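Local coordinates for protein branched-chain phosphotransacylase (Enterococcus faecalis, PDB 1YCO) that probably acts as an acyltransferase of the phosphate acetyltransferase and butyryltransferase type, at residues 17-22 with 43-48. Numbering follows the deposited sequence.
Sequences LVKKAL and ENLWKY
Trp-46 holds CG between its backbone N and carbonyl carbon (chi1 59°), and chi2 of 46° then turns the ring so that its benzo edge faces Val-18 CG2; Val-18 holds that methyl beside its own backbone N, with CG1 anti to the nitrogen (chi1 177°). Val-18 CG2 lies 3.6 Å from Trp-46 CE3 and 3.8 Å from Trp-46 CZ3, in the plane of the ring, so the contact is made at the edge and not over a face. A short branched residue suits the buried position that Val-18 takes on the helix, while the broad indole reaches in from the loop. Its polar corner is satisfied too, since NE1 bonds to Asn-39 OD1.

One residue earlier, Leu-45 points its side chain at the helix and parts its two methyls between different partners. Leu-45 CD1 packs 3.5 Å from Lys-19 CG, touching the aliphatic part of a chain that runs extended beyond CG; a long lysine can thus lend methylenes to an apolar contact at the exposed border. Leu-45 CD2 meets Leu-22 CD1 more loosely, at 4.2 Å, one helical turn on from Val-18. No hydrogen bond joins the two segments, and the association is apolar throughout.

Phe-31 of strand 29-35 touches both Val-18 and Trp-46, continuing the cluster onto the sheet. Helix 12-24 thus packs against the lead-in to edge strand 47-50 of a five-stranded parallel sheet, an arrangement characteristic of an alpha/beta domain with a Rossmann-like strand order of 3-2-1-4-5.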
loop_
_atom_site.group_PDB
_atom_site.type_symbol
_atom_site.label_atom_id
_atom_site.label_comp_id
_atom_site.label_asym_id
_atom_site.label_seq_id
_atom_site.Cartn_x
_atom_site.Cartn_y
_atom_site.Cartn_z
ATOM N N LEU A 17 1.888 23.078 17.812
ATOM C CA LEU A 17 1.988 21.725 18.396
ATOM C C LEU A 17 2.184 21.781 19.904
ATOM O O LEU A 17 1.489 21.101 20.666
ATOM C CB LEU A 17 3.174 20.957 17.789
ATOM C CG LEU A 17 3.503 19.587 18.399
ATOM C CD1 LEU A 17 2.286 18.674 18.295
ATOM C CD2 LEU A 17 4.700 18.957 17.675
ATOM N N VAL A 18 3.154 22.587 20.317
ATOM C CA VAL A 18 3.460 22.751 21.728
ATOM C C VAL A 18 2.210 23.209 22.476
ATOM O O VAL A 18 1.802 22.593 23.468
ATOM C CB VAL A 18 4.600 23.767 21.920
ATOM C CG1 VAL A 18 4.862 23.984 23.400
ATOM C CG2 VAL A 18 5.857 23.258 21.227
ATOM N N LYS A 19 1.589 24.278 21.990
ATOM C CA LYS A 19 0.384 24.786 22.631
ATOM C C LYS A 19 -0.646 23.666 22.802
ATOM O O LYS A 19 -1.167 23.440 23.904
ATOM C CB LYS A 19 -0.217 25.941 21.817
ATOM C CG LYS A 19 0.630 27.200 21.854
ATOM C CD LYS A 19 -0.069 28.387 21.217
ATOM C CE LYS A 19 0.803 29.647 21.316
ATOM N NZ LYS A 19 0.203 30.847 20.637
ATOM N N LYS A 20 -0.926 22.961 21.710
ATOM C CA LYS A 20 -1.881 21.864 21.744
ATOM C C LYS A 20 -1.473 20.822 22.782
ATOM O O LYS A 20 -2.282 20.414 23.613
ATOM C CB LYS A 20 -1.978 21.203 20.365
ATOM C CG LYS A 20 -2.994 20.074 20.294
ATOM C CD LYS A 20 -3.053 19.484 18.891
ATOM C CE LYS A 20 -4.064 18.347 18.807
ATOM N NZ LYS A 20 -5.449 18.773 19.185
ATOM N N ALA A 21 -0.209 20.406 22.732
ATOM C CA ALA A 21 0.310 19.406 23.654
ATOM C C ALA A 21 0.215 19.831 25.110
ATOM O O ALA A 21 -0.292 19.082 25.943
ATOM C CB ALA A 21 1.756 19.078 23.307
ATOM N N LEU A 22 0.712 21.025 25.421
ATOM C CA LEU A 22 0.669 21.513 26.797
ATOM C C LEU A 22 -0.774 21.645 27.280
ATOM O O LEU A 22 -1.053 21.456 28.462
ATOM C CB LEU A 22 1.400 22.860 26.921
ATOM C CG LEU A 22 2.938 22.822 26.869
ATOM C CD1 LEU A 22 3.486 24.226 26.922
ATOM C CD2 LEU A 22 3.486 21.992 28.030
ATOM N N GLU A 43 4.494 33.601 25.231
ATOM C CA GLU A 43 3.811 33.128 26.431
ATOM C C GLU A 43 4.762 32.299 27.293
ATOM O O GLU A 43 4.331 31.582 28.199
ATOM C CB GLU A 43 2.594 32.271 26.060
ATOM C CG GLU A 43 1.621 32.033 27.217
ATOM C CD GLU A 43 0.930 33.311 27.655
ATOM O OE1 GLU A 43 0.240 33.299 28.704
ATOM O OE2 GLU A 43 1.074 34.333 26.940
ATOM N N ASN A 44 6.055 32.393 27.004
ATOM C CA ASN A 44 7.059 31.644 27.750
ATOM C C ASN A 44 6.803 30.126 27.794
ATOM O O ASN A 44 7.239 29.447 28.728
ATOM C CB ASN A 44 7.162 32.176 29.179
ATOM C CG ASN A 44 8.546 32.704 29.499
ATOM O OD1 ASN A 44 9.555 32.068 29.164
ATOM N ND2 ASN A 44 8.608 33.864 30.163
ATOM N N LEU A 45 6.103 29.605 26.787
ATOM C CA LEU A 45 5.801 28.174 26.709
ATOM C C LEU A 45 7.082 27.334 26.870
ATOM O O LEU A 45 7.430 26.912 27.974
ATOM C CB LEU A 45 5.138 27.845 25.364
ATOM C CG LEU A 45 3.855 28.605 25.006
ATOM C CD1 LEU A 45 3.486 28.295 23.565
ATOM C CD2 LEU A 45 2.720 28.222 25.947
ATOM N N TRP A 46 7.783 27.102 25.762
ATOM C CA TRP A 46 9.021 26.324 25.788
ATOM C C TRP A 46 10.211 27.135 26.298
ATOM O O TRP A 46 10.067 28.291 26.684
ATOM C CB TRP A 46 9.364 25.803 24.383
ATOM C CG TRP A 46 9.553 26.871 23.325
ATOM C CD1 TRP A 46 10.278 28.025 23.435
ATOM C CD2 TRP A 46 9.029 26.856 21.989
ATOM N NE1 TRP A 46 10.236 28.729 22.253
ATOM C CE2 TRP A 46 9.478 28.037 21.351
ATOM C CE3 TRP A 46 8.224 25.960 21.272
ATOM C CZ2 TRP A 46 9.148 28.344 20.027
ATOM C CZ3 TRP A 46 7.894 26.265 19.952
ATOM C CH2 TRP A 46 8.358 27.451 19.344
ATOM N N LYS A 47 11.382 26.501 26.282
ATOM C CA LYS A 47 12.646 27.107 26.681
ATOM C C LYS A 47 13.495 27.282 25.415
ATOM O O LYS A 47 14.209 26.360 25.009
ATOM C CB LYS A 47 13.389 26.197 27.661
ATOM C CG LYS A 47 12.835 26.190 29.091
ATOM C CD LYS A 47 13.415 27.314 29.978
ATOM C CE LYS A 47 13.062 28.721 29.471
ATOM N NZ LYS A 47 11.597 29.050 29.546
ATOM N N TYR A 48 13.407 28.457 24.794
ATOM C CA TYR A 48 14.153 28.764 23.568
ATOM C C TYR A 48 15.672 28.763 23.764
ATOM O O TYR A 48 16.171 29.185 24.802
ATOM C CB TYR A 48 13.725 30.137 23.029
ATOM C CG TYR A 48 14.485 30.583 21.795
ATOM C CD1 TYR A 48 14.228 30.014 20.544
ATOM C CD2 TYR A 48 15.476 31.561 21.880
ATOM C CE1 TYR A 48 14.940 30.410 19.408
ATOM C CE2 TYR A 48 16.193 31.961 20.753
ATOM C CZ TYR A 48 15.923 31.386 19.523
ATOM O OH TYR A 48 16.642 31.778 18.421
#